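PDB 4XCV: NADP-dependent 2-hydroxyacid dehydrogenase from Rhizobium etli, which probably catalyses the NADPH-dependent interconversion of 2-oxoacids and D-2-hydroxyacids, and binds NADPH. Local coordinates for residues 12-17 and 291-296. Sequence-based numbering, arbitrary orientation.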
loop_
_atom_site.group_PDB
_atom_site.type_symbol
_atom_site.label_atom_id
_atom_site.label_comp_id
_atom_site.label_asym_id
_atom_site.label_seq_id
_atom_site.Cartn_x
_atom_site.Cartn_y
_atom_site.Cartn_z
ATOM N N ILE A 12 14.576 -6.677 -31.331
ATOM C CA ILE A 12 14.345 -6.038 -30.043
ATOM C C ILE A 12 15.687 -5.837 -29.328
ATOM O O ILE A 12 16.446 -6.768 -29.109
ATOM C CB ILE A 12 13.317 -6.827 -29.202
ATOM C CG1 ILE A 12 13.753 -8.267 -28.940
ATOM C CG2 ILE A 12 11.971 -6.845 -29.926
ATOM C CD1 ILE A 12 12.677 -9.067 -28.194
ATOM N N LYS A 13 15.970 -4.589 -28.998
ATOM C CA LYS A 13 17.240 -4.226 -28.376
ATOM C C LYS A 13 17.254 -4.417 -26.839
ATOM O O LYS A 13 17.516 -3.466 -26.076
ATOM C CB LYS A 13 17.606 -2.789 -28.770
ATOM C CG LYS A 13 17.546 -2.485 -30.271
ATOM C CD LYS A 13 18.458 -3.378 -31.109
ATOM C CE LYS A 13 18.931 -2.663 -32.386
ATOM N NZ LYS A 13 17.920 -2.730 -33.496
ATOM N N PHE A 14 17.024 -5.648 -26.392
ATOM C CA PHE A 14 17.109 -6.055 -24.976
ATOM C C PHE A 14 18.378 -6.875 -24.806
ATOM O O PHE A 14 19.117 -7.057 -25.782
ATOM C CB PHE A 14 15.933 -6.971 -24.604
ATOM C CG PHE A 14 14.569 -6.387 -24.876
ATOM C CD1 PHE A 14 14.368 -5.014 -25.002
ATOM C CD2 PHE A 14 13.464 -7.231 -24.967
ATOM C CE1 PHE A 14 13.099 -4.512 -25.258
ATOM C CE2 PHE A 14 12.197 -6.720 -25.201
ATOM C CZ PHE A 14 12.022 -5.363 -25.352
ATOM N N ASN A 15 18.622 -7.427 -23.618
ATOM C CA ASN A 15 19.785 -8.335 -23.457
ATOM C C ASN A 15 19.750 -9.358 -24.567
ATOM O O ASN A 15 18.806 -10.159 -24.645
ATOM C CB ASN A 15 19.840 -9.062 -22.109
ATOM C CG ASN A 15 21.190 -9.758 -21.875
ATOM O OD1 ASN A 15 21.422 -10.844 -22.372
ATOM N ND2 ASN A 15 22.066 -9.133 -21.118
ATOM N N PRO A 16 20.760 -9.336 -25.448
ATOM C CA PRO A 16 20.677 -10.268 -26.570
ATOM C C PRO A 16 20.690 -11.732 -26.093
ATOM O O PRO A 16 19.973 -12.560 -26.632
ATOM C CB PRO A 16 21.918 -9.934 -27.413
ATOM C CG PRO A 16 22.397 -8.595 -26.970
ATOM C CD PRO A 16 21.900 -8.401 -25.566
ATOM N N GLU A 17 21.440 -12.038 -25.045
ATOM C CA GLU A 17 21.542 -13.405 -24.567
ATOM C C GLU A 17 20.187 -13.845 -24.005
ATOM O O GLU A 17 19.740 -14.991 -24.213
ATOM C CB GLU A 17 22.653 -13.513 -23.516
ATOM C CG GLU A 17 24.067 -13.197 -24.028
ATOM C CD GLU A 17 24.369 -11.710 -24.317
ATOM O OE1 GLU A 17 23.853 -10.789 -23.635
ATOM O OE2 GLU A 17 25.160 -11.448 -25.252
ATOM N N ASN A 291 9.327 -13.845 -20.878
ATOM C CA ASN A 291 8.468 -14.635 -21.756
ATOM C C ASN A 291 7.125 -14.021 -22.033
ATOM O O ASN A 291 6.445 -14.431 -22.976
ATOM C CB ASN A 291 8.184 -15.989 -21.145
ATOM C CG ASN A 291 9.395 -16.869 -21.130
ATOM O OD1 ASN A 291 9.678 -17.506 -22.111
ATOM N ND2 ASN A 291 10.100 -16.925 -20.016
ATOM N N ALA A 292 6.695 -13.093 -21.174
ATOM C CA ALA A 292 5.385 -12.544 -21.282
ATOM C C ALA A 292 5.139 -11.843 -22.614
ATOM O O ALA A 292 4.062 -11.963 -23.210
ATOM C CB ALA A 292 5.117 -11.542 -20.143
ATOM N N LEU A 293 6.134 -11.123 -23.133
ATOM C CA LEU A 293 6.006 -10.468 -24.454
ATOM C C LEU A 293 5.686 -11.500 -25.555
ATOM O O LEU A 293 4.852 -11.297 -26.399
ATOM C CB LEU A 293 7.317 -9.701 -24.820
ATOM C CG LEU A 293 7.437 -9.101 -26.206
ATOM C CD1 LEU A 293 6.327 -8.089 -26.464
ATOM C CD2 LEU A 293 8.828 -8.480 -26.317
ATOM N N PHE A 294 6.416 -12.617 -25.526
ATOM C CA PHE A 294 6.286 -13.627 -26.554
ATOM C C PHE A 294 4.978 -14.359 -26.419
ATOM O O PHE A 294 4.336 -14.614 -27.413
ATOM C CB PHE A 294 7.520 -14.551 -26.517
ATOM C CG PHE A 294 8.746 -13.803 -26.841
ATOM C CD1 PHE A 294 9.086 -13.622 -28.153
ATOM C CD2 PHE A 294 9.464 -13.123 -25.868
ATOM C CE1 PHE A 294 10.142 -12.838 -28.509
ATOM C CE2 PHE A 294 10.528 -12.326 -26.223
ATOM C CZ PHE A 294 10.864 -12.212 -27.562
ATOM N N ARG A 295 4.536 -14.653 -25.204
ATOM C CA ARG A 295 3.214 -15.226 -25.054
ATOM C C ARG A 295 2.105 -14.317 -25.597
ATOM O O ARG A 295 1.153 -14.774 -26.241
ATOM C CB ARG A 295 2.921 -15.540 -23.582
ATOM C CG ARG A 295 3.805 -16.574 -22.941
ATOM C CD ARG A 295 3.808 -17.916 -23.645
ATOM N NE ARG A 295 4.791 -17.963 -24.736
ATOM C CZ ARG A 295 6.105 -18.076 -24.602
ATOM N NH1 ARG A 295 6.879 -18.133 -25.697
ATOM N NH2 ARG A 295 6.676 -18.172 -23.389
ATOM N N HIS A 296 2.264 -13.020 -25.360
ATOM C CA HIS A 296 1.299 -12.021 -25.877
ATOM C C HIS A 296 1.249 -12.004 -27.409
ATOM O O HIS A 296 0.178 -12.007 -28.029
ATOM C CB HIS A 296 1.705 -10.642 -25.287
ATOM C CG HIS A 296 1.330 -9.468 -26.128
ATOM N ND1 HIS A 296 0.074 -8.919 -26.151
ATOM C CD2 HIS A 296 2.086 -8.720 -26.971
ATOM C CE1 HIS A 296 0.069 -7.875 -26.964
ATOM N NE2 HIS A 296 1.275 -7.751 -27.492
#
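Ile12 and Phe294 reach each other from the two sides of the interface through the ends of their side chains, Ile12 CD1 standing 3.7 Å from Phe294 CZ. The methyl arrives at the edge of the ring, near its plane, and not over a face. A chi1 of 59° sets Ile12 CG1 on the side of CA flanked by both the backbone N and C, and the extended chi2 of -176° places CD1 at the rim of the Phe294 ring. A second edge contact runs beside the first: Leu293 CD2 comes near the plane of the Phe14 ring, 4.0 Å from Phe14 CE2. The two pairs are joined by a looser approach of Ile12 CD1 to Leu293 CD2 at 4.3 Å. Within 12-17, Ile12 CB lies 4.1 Å above the plane of the Phe14 ring, over its centre, while the CE2 edge meets Leu293.

The contact between the segments is thus wholly apolar and small, burying 114 Å² in all. Leu52 of strand 50-54 touches both Leu293 and Phe294, while Val22 and Leu23 of helix 16-23 pack on Phe294.

Polar groups act within each segment and its own helix. Asn15 is the N-cap of helix 16-23, its OD1 accepting a hydrogen bond from Gly18 N. On the other helix, Arg295 NH2 makes a weak bond of 3.3 Å to Asn291 OD1, and Arg295 NE forms a salt bridge with Glu298.

The packing joins the end of strand 8-12 and the following loop to 292-305, the last helix of the chain. That helix lies on the smaller, flavodoxin-like parallel-sheet domain, probably the substrate-binding one as in relatives, which the chain leaves for the Rossmann-type cofactor domain and rejoins at its end, as is characteristic of D-2-hydroxyacid dehydrogenases.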